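Local coordinates for protein tRNA (guanine(26)-N(2))-dimethyltransferase (Pyrococcus horikoshii, PDB 2DUL) that probably dimethylates the exocyclic N2 of guanine 26 in a number of tRNAs, with S-adenosyl-L-methionine as the methyl donor, at residues L42-N47 against E68-E73; L86-V91 against I114-D119. All coordinates share one frame; numbering follows the deposited sequence.

Contact 1 (L42-N47 against E68-E73)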
loop_
_atom_site.group_PDB
_atom_site.type_symbol
_atom_site.label_atom_id
_atom_site.label_comp_id
_atom_site.label_asym_id
_atom_site.label_seq_id
_atom_site.Cartn_x
_atom_site.Cartn_y
_atom_site.Cartn_z
ATOM N N LEU A 42 1.207 0.762 -11.935
ATOM C CA LEU A 42 -0.153 0.291 -11.718
ATOM C C LEU A 42 -1.172 1.061 -12.546
ATOM O O LEU A 42 -2.046 0.463 -13.178
ATOM C CB LEU A 42 -0.515 0.390 -10.230
ATOM C CG LEU A 42 -1.915 -0.112 -9.854
ATOM C CD1 LEU A 42 -2.067 -1.567 -10.286
ATOM C CD2 LEU A 42 -2.139 0.030 -8.354
ATOM N N LEU A 43 -1.062 2.385 -12.550
ATOM C CA LEU A 43 -2.002 3.207 -13.296
ATOM C C LEU A 43 -1.951 2.935 -14.794
ATOM O O LEU A 43 -2.946 3.121 -15.494
ATOM C CB LEU A 43 -1.763 4.696 -13.011
ATOM C CG LEU A 43 -2.603 5.298 -11.872
ATOM C CD1 LEU A 43 -2.591 4.396 -10.654
ATOM C CD2 LEU A 43 -2.072 6.681 -11.530
ATOM N N ASN A 44 -0.799 2.486 -15.283
ATOM C CA ASN A 44 -0.652 2.177 -16.699
ATOM C C ASN A 44 -1.339 0.864 -17.047
ATOM O O ASN A 44 -1.457 0.504 -18.218
ATOM C CB ASN A 44 0.828 2.130 -17.078
ATOM C CG ASN A 44 1.351 3.483 -17.513
ATOM O OD1 ASN A 44 1.007 3.967 -18.590
ATOM N ND2 ASN A 44 2.173 4.108 -16.675
ATOM N N ILE A 45 -1.797 0.153 -16.020
ATOM C CA ILE A 45 -2.502 -1.106 -16.208
ATOM C C ILE A 45 -3.994 -0.863 -16.011
ATOM O O ILE A 45 -4.811 -1.276 -16.833
ATOM C CB ILE A 45 -2.041 -2.180 -15.190
ATOM C CG1 ILE A 45 -0.549 -2.472 -15.371
ATOM C CG2 ILE A 45 -2.852 -3.455 -15.366
ATOM C CD1 ILE A 45 -0.185 -2.977 -16.749
ATOM N N LEU A 46 -4.342 -0.178 -14.923
ATOM C CA LEU A 46 -5.742 0.099 -14.606
ATOM C C LEU A 46 -6.350 1.275 -15.363
ATOM O O LEU A 46 -7.566 1.331 -15.544
ATOM C CB LEU A 46 -5.901 0.291 -13.095
ATOM C CG LEU A 46 -6.104 -1.017 -12.316
ATOM C CD1 LEU A 46 -5.189 -2.105 -12.851
ATOM C CD2 LEU A 46 -5.851 -0.777 -10.838
ATOM N N ASN A 47 -5.513 2.214 -15.789
ATOM C CA ASN A 47 -5.970 3.360 -16.579
ATOM C C ASN A 47 -7.063 4.260 -15.986
ATOM O O ASN A 47 -7.999 4.641 -16.693
ATOM C CB ASN A 47 -6.455 2.866 -17.948
ATOM C CG ASN A 47 -5.451 1.963 -18.638
ATOM O OD1 ASN A 47 -5.822 1.149 -19.485
ATOM N ND2 ASN A 47 -4.176 2.108 -18.294
ATOM N N GLU A 68 3.178 10.493 -16.986
ATOM C CA GLU A 68 3.471 9.088 -17.244
ATOM C C GLU A 68 2.342 8.063 -17.238
ATOM O O GLU A 68 2.604 6.868 -17.352
ATOM C CB GLU A 68 4.554 8.638 -16.259
ATOM C CG GLU A 68 5.795 9.522 -16.288
ATOM C CD GLU A 68 6.784 9.198 -15.183
ATOM O OE1 GLU A 68 7.050 7.998 -14.954
ATOM O OE2 GLU A 68 7.305 10.145 -14.549
ATOM N N THR A 69 1.098 8.504 -17.113
ATOM C CA THR A 69 -0.013 7.560 -17.094
ATOM C C THR A 69 -1.158 8.065 -17.959
ATOM O O THR A 69 -1.169 9.221 -18.374
ATOM C CB THR A 69 -0.545 7.343 -15.661
ATOM O OG1 THR A 69 -1.358 8.460 -15.278
ATOM C CG2 THR A 69 0.612 7.206 -14.677
ATOM N N PRO A 70 -2.141 7.197 -18.245
ATOM C CA PRO A 70 -3.301 7.555 -19.067
ATOM C C PRO A 70 -4.301 8.478 -18.362
ATOM O O PRO A 70 -5.367 8.774 -18.908
ATOM C CB PRO A 70 -3.923 6.193 -19.400
ATOM C CG PRO A 70 -2.759 5.249 -19.316
ATOM C CD PRO A 70 -2.065 5.737 -18.071
ATOM N N ALA A 71 -3.969 8.924 -17.154
ATOM C CA ALA A 71 -4.869 9.812 -16.417
ATOM C C ALA A 71 -5.178 11.035 -17.279
ATOM O O ALA A 71 -4.280 11.611 -17.890
ATOM C CB ALA A 71 -4.226 10.241 -15.090
ATOM N N GLU A 72 -6.450 11.424 -17.331
ATOM C CA GLU A 72 -6.880 12.569 -18.132
ATOM C C GLU A 72 -7.069 13.842 -17.315
ATOM O O GLU A 72 -6.827 14.948 -17.801
ATOM C CB GLU A 72 -8.187 12.227 -18.854
ATOM C CG GLU A 72 -8.002 11.258 -20.012
ATOM C CD GLU A 72 -9.314 10.732 -20.571
ATOM O OE1 GLU A 72 -10.276 11.518 -20.693
ATOM O OE2 GLU A 72 -9.376 9.529 -20.902
ATOM N N GLU A 73 -7.513 13.683 -16.074
ATOM C CA GLU A 73 -7.736 14.813 -15.185
ATOM C C GLU A 73 -7.008 14.502 -13.886
ATOM O O GLU A 73 -7.312 13.510 -13.216
ATOM C CB GLU A 73 -9.234 14.994 -14.918
ATOM C CG GLU A 73 -9.582 16.285 -14.194
ATOM C CD GLU A 73 -11.080 16.467 -14.004
ATOM O OE1 GLU A 73 -11.813 16.570 -15.014
ATOM O OE2 GLU A 73 -11.525 16.506 -12.842
#

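Contact 2 (L86-V91 against I114-D119)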
loop_
_atom_site.group_PDB
_atom_site.type_symbol
_atom_site.label_atom_id
_atom_site.label_comp_id
_atom_site.label_asym_id
_atom_site.label_seq_id
_atom_site.Cartn_x
_atom_site.Cartn_y
_atom_site.Cartn_z
ATOM N N LEU A 86 4.443 26.315 -4.762
ATOM C CA LEU A 86 5.449 25.490 -5.416
ATOM C C LEU A 86 4.814 24.523 -6.411
ATOM O O LEU A 86 5.400 24.212 -7.453
ATOM C CB LEU A 86 6.255 24.716 -4.372
ATOM C CG LEU A 86 7.415 23.881 -4.920
ATOM C CD1 LEU A 86 8.311 24.749 -5.792
ATOM C CD2 LEU A 86 8.203 23.282 -3.761
ATOM N N MET A 87 3.618 24.042 -6.088
ATOM C CA MET A 87 2.914 23.127 -6.977
ATOM C C MET A 87 2.609 23.823 -8.304
ATOM O O MET A 87 2.821 23.254 -9.370
ATOM C CB MET A 87 1.628 22.632 -6.302
ATOM C CG MET A 87 1.881 21.590 -5.211
ATOM S SD MET A 87 0.502 21.323 -4.056
ATOM C CE MET A 87 -0.680 20.630 -5.108
ATOM N N LYS A 88 2.127 25.059 -8.239
ATOM C CA LYS A 88 1.819 25.814 -9.454
ATOM C C LYS A 88 3.077 25.997 -10.314
ATOM O O LYS A 88 3.040 25.848 -11.536
ATOM C CB LYS A 88 1.230 27.185 -9.100
ATOM C CG LYS A 88 -0.167 27.142 -8.487
ATOM C CD LYS A 88 -0.736 28.550 -8.276
ATOM C CE LYS A 88 0.088 29.353 -7.273
ATOM N NZ LYS A 88 -0.431 30.746 -7.095
ATOM N N ARG A 89 4.195 26.313 -9.669
ATOM C CA ARG A 89 5.448 26.507 -10.389
ATOM C C ARG A 89 5.914 25.218 -11.061
ATOM O O ARG A 89 6.281 25.215 -12.240
ATOM C CB ARG A 89 6.539 26.996 -9.433
ATOM C CG ARG A 89 6.187 28.274 -8.698
ATOM C CD ARG A 89 7.392 28.819 -7.947
ATOM N NE ARG A 89 8.520 29.048 -8.846
ATOM C CZ ARG A 89 9.642 29.667 -8.495
ATOM N NH1 ARG A 89 10.615 29.829 -9.384
ATOM N NH2 ARG A 89 9.790 30.130 -7.259
ATOM N N ASN A 90 5.897 24.118 -10.317
ATOM C CA ASN A 90 6.345 22.854 -10.875
ATOM C C ASN A 90 5.461 22.350 -11.999
ATOM O O ASN A 90 5.953 21.747 -12.950
ATOM C CB ASN A 90 6.480 21.798 -9.774
ATOM C CG ASN A 90 7.654 22.077 -8.857
ATOM O OD1 ASN A 90 8.656 22.656 -9.283
ATOM N ND2 ASN A 90 7.548 21.660 -7.598
ATOM N N VAL A 91 4.161 22.597 -11.903
ATOM C CA VAL A 91 3.263 22.156 -12.962
ATOM C C VAL A 91 3.600 22.907 -14.250
ATOM O O VAL A 91 3.687 22.310 -15.322
ATOM C CB VAL A 91 1.782 22.397 -12.583
ATOM C CG1 VAL A 91 0.889 22.256 -13.814
ATOM C CG2 VAL A 91 1.359 21.389 -11.527
ATOM N N ILE A 114 -5.205 19.679 -15.430
ATOM C CA ILE A 114 -4.521 19.685 -14.145
ATOM C C ILE A 114 -5.199 20.701 -13.237
ATOM O O ILE A 114 -5.382 21.860 -13.610
ATOM C CB ILE A 114 -3.036 20.053 -14.329
ATOM C CG1 ILE A 114 -2.377 19.037 -15.262
ATOM C CG2 ILE A 114 -2.321 20.082 -12.978
ATOM C CD1 ILE A 114 -0.992 19.426 -15.721
ATOM N N VAL A 115 -5.586 20.250 -12.050
ATOM C CA VAL A 115 -6.258 21.105 -11.086
ATOM C C VAL A 115 -5.425 21.164 -9.814
ATOM O O VAL A 115 -5.241 20.154 -9.132
ATOM C CB VAL A 115 -7.655 20.555 -10.745
ATOM C CG1 VAL A 115 -8.386 21.522 -9.825
ATOM C CG2 VAL A 115 -8.444 20.327 -12.030
ATOM N N ILE A 116 -4.907 22.346 -9.508
ATOM C CA ILE A 116 -4.091 22.539 -8.319
ATOM C C ILE A 116 -4.975 23.191 -7.263
ATOM O O ILE A 116 -5.553 24.256 -7.488
ATOM C CB ILE A 116 -2.879 23.433 -8.630
ATOM C CG1 ILE A 116 -2.216 22.961 -9.932
ATOM C CG2 ILE A 116 -1.878 23.363 -7.481
ATOM C CD1 ILE A 116 -1.000 23.783 -10.345
ATOM N N ASN A 117 -5.062 22.552 -6.105
ATOM C CA ASN A 117 -5.922 23.026 -5.034
ATOM C C ASN A 117 -5.180 23.333 -3.734
ATOM O O ASN A 117 -4.267 22.609 -3.336
ATOM C CB ASN A 117 -6.995 21.959 -4.774
ATOM C CG ASN A 117 -8.247 22.521 -4.131
ATOM O OD1 ASN A 117 -8.999 23.275 -4.757
ATOM N ND2 ASN A 117 -8.485 22.152 -2.879
ATOM N N HIS A 118 -5.585 24.414 -3.078
ATOM C CA HIS A 118 -4.996 24.805 -1.801
ATOM C C HIS A 118 -6.090 24.600 -0.759
ATOM O O HIS A 118 -7.004 25.419 -0.656
ATOM C CB HIS A 118 -4.596 26.281 -1.815
ATOM C CG HIS A 118 -4.131 26.787 -0.485
ATOM N ND1 HIS A 118 -4.258 28.104 -0.100
ATOM C CD2 HIS A 118 -3.522 26.153 0.546
ATOM C CE1 HIS A 118 -3.750 28.260 1.109
ATOM N NE2 HIS A 118 -3.296 27.090 1.524
ATOM N N ASP A 119 -6.009 23.519 0.011
ATOM C CA ASP A 119 -7.041 23.258 1.008
ATOM C C ASP A 119 -6.792 21.961 1.765
ATOM O O ASP A 119 -5.917 21.174 1.402
ATOM C CB ASP A 119 -8.400 23.190 0.301
ATOM C CG ASP A 119 -9.574 23.246 1.257
ATOM O OD1 ASP A 119 -9.493 23.955 2.285
ATOM O OD2 ASP A 119 -10.593 22.586 0.965
#

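Contact 1 (L42-N47 against E68-E73)
Asn-44, near the C-terminal end of helix 33-46, reaches across to the chain leaving helix 60-68 and bonds to its backbone. The two helices belong to the Rossmann-like methyltransferase fold of the class I type, and 68-73 is the link from helix 60-68 into strand 73-78. ND2 of Asn-44 donates to the carbonyl O of Glu-68 at 2.9 Å, with an N-H...O angle of 161°; the acceptor lies close to the amide plane, and the donor is tilted somewhat from the carbonyl plane. ND2 also donates to the O of Val-40 in its own helix, so one amide nitrogen bridges the two helices. OD1 of Asn-44 lies against the ring of Pro-70, two residues after Glu-68, 3.6 Å from CD of Pro-70, the two side chains crossing at about a right angle. An alanine at Asn-44 would probably leave the O of Glu-68 without this donor and strip Pro-70 of part of its packing. Deeper in, CB of Leu-43 rests 3.8 Å from CG2 of Thr-69. The first torsion of Thr-69 (chi1 77°) sets OG1 between the backbone N and the carbonyl carbon and places CG2 anti to that carbon. The methyl thus packs against helix 33-46, while OG1, also bonded to the O of Phe-65, accepts from N of Ala-71 at 3.2 Å in an ST turn. Pro-70 fits beside the helix terminus, where Asn-47 adopts positive phi. There, the O of Leu-43 receives both N and ND2 of Asn-47, at 2.7 and 3.2 Å. That second bond holds the amide beside the proline ring, with ND2 of Asn-47 3.6 Å from CG of Pro-70.

Contact 2 (L86-V91 against I114-D119)
Met-87, Lys-88 and Val-91 of helix 81-94 close over Ile-114 and Ile-116 of strand 113-118; the contact is essentially apolar, with no hydrogen bond between the segments. Ile-116 carries most of it. Its two branches divide the work: CG2, anti to the backbone N, lies 3.8 Å from CB of Met-87, and CD1 meets CG2 of Val-91 tip to tip at 3.6 Å. CD1 of Ile-116 also comes within 3.6 Å of CA of Lys-88, so the isoleucine presses onto the helix backbone itself. The thioether of Met-87 bends at chi3 (66°), which brings CE back to 3.8 Å from the same CG2 of Ile-116 as the two side chains slide past each other in opposite directions. One turn on, Val-91 spreads its methyls over two residues, CG1 meeting CD1 of Ile-114 at 3.9 Å.

The polar ends have partners outside the two segments. From the side chain of Lys-88 it is CG that meets CD1 of Ile-116, and NZ forms salt bridges with Glu-85 and Glu-101. The side chain of Asn-117 starts away from the helix, and its ND2 donates to OD1 of Asn-77.

The axes of 86-91 and 114-118 run nearly antiparallel (164°) and approach to 9.1 Å. This is helix-on-sheet packing of the Rossmann-like methyltransferase fold, where Met-87 touches Asp-78, which is predicted to bind S-adenosyl-L-methionine.

How the contacts relate
Both contacts belong to the layered α/β methyltransferase fold, but they join different elements. Contact 1 pairs the end of helix 33-46 with the connection that enters strand 73-78; contact 2 lays helix 81-94 on strand 113-118, a parallel neighbour of strand 73-78. Contact 2 is buried and apolar, with no hydrogen bond between its segments. Contact 1 is only partly buried, reaches the surface at Asn-47, and combines an amide-to-backbone bond with proline and methyl packing. The areas buried are similar, 250 and 258 Å². The centres of contact 1 and contact 2 are about 19 Å apart, and the two do not touch; helix 60-68, which leads into 68-73, also packs through Ile-63 against Val-91.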